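Local coordinates for fusarinine C esterase sidJ (Aspergillus fumigatus, PDB 6GUP), which hydrolyses the ester bonds of the siderophore fusarinine C, releasing fusarinine and iron, but does not cleave triacetylfusarinine C, at residues A[321-329]-A[336-344]. Residues are numbered along the deposited sequence; the frame is centred on the assembly and turned at random.
Sequences IIPNASHAL and EPRNFLVNK
Ile322, Ala325 and Leu329 meet the helix face formed by Pro337, Phe340 and Leu341. Ile322 brings CD1 to the ring edge of Phe340, 3.6 Å from CD2, and its CG2 lies close to the same ring atom. Phe340 has CG anti to the backbone N (chi1 -172°), which puts this edge beside Ile322. Lys344 CE, from the next helical turn, lies over one face of the ring, toward its rim. The Pro337 ring packs with CB on Ala325 CB at 3.9 Å. Leu329 sets CD2 against Leu341 CD1 at 3.6 Å, and the same methyl touches the carbonyl oxygen of Pro337.

The segments belong to an alpha/beta-hydrolase fold. Residues 321-329 run from the edge strand 320-322 through a type II beta turn, Ile322 to Ala325, into the loop that carries His327. His327 hydrogen-bonds through NE2 to Ser123 OG and through ND1 to Asp286 OD2, consistent with a Ser-His-Asp catalytic triad. Helix 335-353 packs on this segment both before His327, at Ile322 to Ala325, and after it, at Leu329.

Two polar links join the segments. Arg338 NH2 donates to Leu329 O at 2.9 Å, with an N-H...O angle of 154°. The acceptor lies nearly in the guanidinium plane. NH2 also hydrogen-bonds to Asn331 O, and NE forms a salt bridge with Asp57, so three polar partners grip the guanidinium. At the turn, a water donates to Pro323 O and to Glu336 OE1, 2.7 Å from each.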
loop_
_atom_site.group_PDB
_atom_site.type_symbol
_atom_site.label_atom_id
_atom_site.label_comp_id
_atom_site.label_asym_id
_atom_site.label_seq_id
_atom_site.Cartn_x
_atom_site.Cartn_y
_atom_site.Cartn_z
ATOM N N ILE A 321 7.204 -17.621 25.057
ATOM C CA ILE A 321 6.273 -16.558 25.403
ATOM C C ILE A 321 7.087 -15.418 26.013
ATOM O O ILE A 321 7.599 -15.550 27.126
ATOM C CB ILE A 321 5.202 -17.088 26.387
ATOM C CG1 ILE A 321 4.412 -18.236 25.737
ATOM C CG2 ILE A 321 4.245 -15.979 26.808
ATOM C CD1 ILE A 321 3.511 -19.000 26.681
ATOM N N ILE A 322 7.195 -14.306 25.280
ATOM C CA ILE A 322 8.015 -13.159 25.698
ATOM C C ILE A 322 7.370 -12.539 26.948
ATOM O O ILE A 322 6.208 -12.132 26.883
ATOM C CB ILE A 322 8.132 -12.062 24.602
ATOM C CG1 ILE A 322 8.654 -12.616 23.257
ATOM C CG2 ILE A 322 9.034 -10.923 25.075
ATOM C CD1 ILE A 322 10.070 -13.151 23.261
ATOM N N PRO A 323 8.107 -12.476 28.084
ATOM C CA PRO A 323 7.517 -11.908 29.310
ATOM C C PRO A 323 7.095 -10.441 29.173
ATOM O O PRO A 323 7.855 -9.632 28.638
ATOM C CB PRO A 323 8.643 -12.036 30.348
ATOM C CG PRO A 323 9.557 -13.077 29.817
ATOM C CD PRO A 323 9.465 -13.001 28.326
ATOM N N ASN A 324 5.878 -10.133 29.628
ATOM C CA ASN A 324 5.326 -8.765 29.656
ATOM C C ASN A 324 5.105 -8.092 28.287
ATOM O O ASN A 324 4.759 -6.909 28.242
ATOM C CB ASN A 324 6.182 -7.845 30.548
ATOM C CG ASN A 324 6.459 -8.440 31.918
ATOM O OD1 ASN A 324 7.605 -8.479 32.368
ATOM N ND2 ASN A 324 5.412 -8.910 32.586
ATOM N N ALA A 325 5.268 -8.832 27.187
ATOM C CA ALA A 325 5.139 -8.255 25.849
ATOM C C ALA A 325 3.669 -8.119 25.485
ATOM O O ALA A 325 2.876 -9.010 25.776
ATOM C CB ALA A 325 5.852 -9.114 24.816
ATOM N N SER A 326 3.316 -7.005 24.849
ATOM C CA SER A 326 1.977 -6.803 24.302
ATOM C C SER A 326 1.980 -7.368 22.884
ATOM O O SER A 326 3.014 -7.850 22.411
ATOM C CB SER A 326 1.605 -5.317 24.305
ATOM O OG SER A 326 2.399 -4.578 23.395
ATOM N N HIS A 327 0.832 -7.311 22.211
ATOM C CA HIS A 327 0.685 -7.887 20.869
ATOM C C HIS A 327 1.687 -7.316 19.864
ATOM O O HIS A 327 2.407 -8.069 19.205
ATOM C CB HIS A 327 -0.739 -7.676 20.345
ATOM C CG HIS A 327 -0.991 -8.323 19.019
ATOM N ND1 HIS A 327 -1.132 -9.686 18.872
ATOM C CD2 HIS A 327 -1.109 -7.795 17.778
ATOM C CE1 HIS A 327 -1.334 -9.970 17.598
ATOM N NE2 HIS A 327 -1.326 -8.840 16.912
ATOM N N ALA A 328 1.721 -5.989 19.765
ATOM C CA ALA A 328 2.610 -5.281 18.837
ATOM C C ALA A 328 3.828 -4.632 19.511
ATOM O O ALA A 328 4.680 -4.082 18.816
ATOM C CB ALA A 328 1.818 -4.234 18.066
ATOM N N LEU A 329 3.914 -4.699 20.845
ATOM C CA LEU A 329 5.033 -4.121 21.608
ATOM C C LEU A 329 5.204 -2.613 21.323
ATOM O O LEU A 329 6.324 -2.105 21.224
ATOM C CB LEU A 329 6.339 -4.898 21.345
ATOM C CG LEU A 329 6.360 -6.402 21.675
ATOM C CD1 LEU A 329 5.727 -7.259 20.584
ATOM C CD2 LEU A 329 7.788 -6.870 21.928
ATOM N N GLU A 336 11.592 -2.831 27.151
ATOM C CA GLU A 336 12.321 -4.037 27.575
ATOM C C GLU A 336 11.904 -5.303 26.795
ATOM O O GLU A 336 12.780 -6.054 26.355
ATOM C CB GLU A 336 12.233 -4.226 29.105
ATOM C CG GLU A 336 12.932 -5.467 29.660
ATOM C CD GLU A 336 12.071 -6.722 29.644
ATOM O OE1 GLU A 336 12.563 -7.768 29.169
ATOM O OE2 GLU A 336 10.909 -6.671 30.103
ATOM N N PRO A 337 10.582 -5.556 26.636
ATOM C CA PRO A 337 10.147 -6.663 25.764
ATOM C C PRO A 337 10.579 -6.545 24.298
ATOM O O PRO A 337 10.910 -7.562 23.683
ATOM C CB PRO A 337 8.621 -6.611 25.863
ATOM C CG PRO A 337 8.354 -6.022 27.194
ATOM C CD PRO A 337 9.457 -5.036 27.438
ATOM N N ARG A 338 10.553 -5.331 23.746
ATOM C CA ARG A 338 11.063 -5.091 22.387
ATOM C C ARG A 338 12.528 -5.482 22.264
ATOM O O ARG A 338 12.902 -6.203 21.341
ATOM C CB ARG A 338 10.919 -3.624 21.964
ATOM C CG ARG A 338 9.601 -3.281 21.293
ATOM C CD ARG A 338 9.764 -2.086 20.364
ATOM N NE ARG A 338 10.323 -0.923 21.054
ATOM C CZ ARG A 338 9.659 -0.137 21.905
ATOM N NH1 ARG A 338 10.287 0.893 22.467
ATOM N NH2 ARG A 338 8.380 -0.362 22.209
ATOM N N ASN A 339 13.346 -4.996 23.197
ATOM C CA ASN A 339 14.780 -5.305 23.208
ATOM C C ASN A 339 15.030 -6.806 23.321
ATOM O O ASN A 339 15.921 -7.341 22.657
ATOM C CB ASN A 339 15.491 -4.585 24.355
ATOM C CG ASN A 339 17.002 -4.637 24.224
ATOM O OD1 ASN A 339 17.568 -4.113 23.263
ATOM N ND2 ASN A 339 17.663 -5.268 25.188
ATOM N N PHE A 340 14.243 -7.472 24.164
ATOM C CA PHE A 340 14.324 -8.922 24.319
ATOM C C PHE A 340 13.934 -9.640 23.030
ATOM O O PHE A 340 14.656 -10.528 22.574
ATOM C CB PHE A 340 13.436 -9.396 25.467
ATOM C CG PHE A 340 13.621 -10.844 25.807
ATOM C CD1 PHE A 340 14.727 -11.261 26.539
ATOM C CD2 PHE A 340 12.701 -11.795 25.383
ATOM C CE1 PHE A 340 14.908 -12.600 26.850
ATOM C CE2 PHE A 340 12.874 -13.134 25.690
ATOM C CZ PHE A 340 13.979 -13.538 26.424
ATOM N N LEU A 341 12.802 -9.242 22.449
ATOM C CA LEU A 341 12.320 -9.805 21.182
ATOM C C LEU A 341 13.368 -9.681 20.082
ATOM O O LEU A 341 13.646 -10.651 19.377
ATOM C CB LEU A 341 11.025 -9.116 20.738
ATOM C CG LEU A 341 10.309 -9.704 19.510
ATOM C CD1 LEU A 341 8.806 -9.517 19.640
ATOM C CD2 LEU A 341 10.795 -9.114 18.188
ATOM N N VAL A 342 13.940 -8.485 19.946
ATOM C CA VAL A 342 14.969 -8.221 18.937
ATOM C C VAL A 342 16.198 -9.106 19.171
ATOM O O VAL A 342 16.757 -9.652 18.218
ATOM C CB VAL A 342 15.371 -6.723 18.899
ATOM C CG1 VAL A 342 16.585 -6.492 18.004
ATOM C CG2 VAL A 342 14.209 -5.871 18.405
ATOM N N ASN A 343 16.604 -9.248 20.433
ATOM C CA ASN A 343 17.725 -10.128 20.794
ATOM C C ASN A 343 17.463 -11.601 20.463
ATOM O O ASN A 343 18.387 -12.311 20.065
ATOM C CB ASN A 343 18.105 -9.973 22.277
ATOM C CG ASN A 343 18.952 -8.736 22.540
ATOM O OD1 ASN A 343 19.915 -8.462 21.824
ATOM N ND2 ASN A 343 18.604 -7.992 23.585
ATOM N N LYS A 344 16.217 -12.056 20.620
ATOM C CA LYS A 344 15.845 -13.425 20.232
ATOM C C LYS A 344 15.938 -13.634 18.717
ATOM O O LYS A 344 16.331 -14.712 18.268
ATOM C CB LYS A 344 14.431 -13.792 20.704
ATOM C CG LYS A 344 14.192 -13.832 22.214
ATOM C CD LYS A 344 15.246 -14.600 23.006
ATOM C CE LYS A 344 16.287 -13.672 23.620
ATOM N NZ LYS A 344 17.307 -14.410 24.413
HETATM O O HOH W 1 10.495 -9.218 28.207
#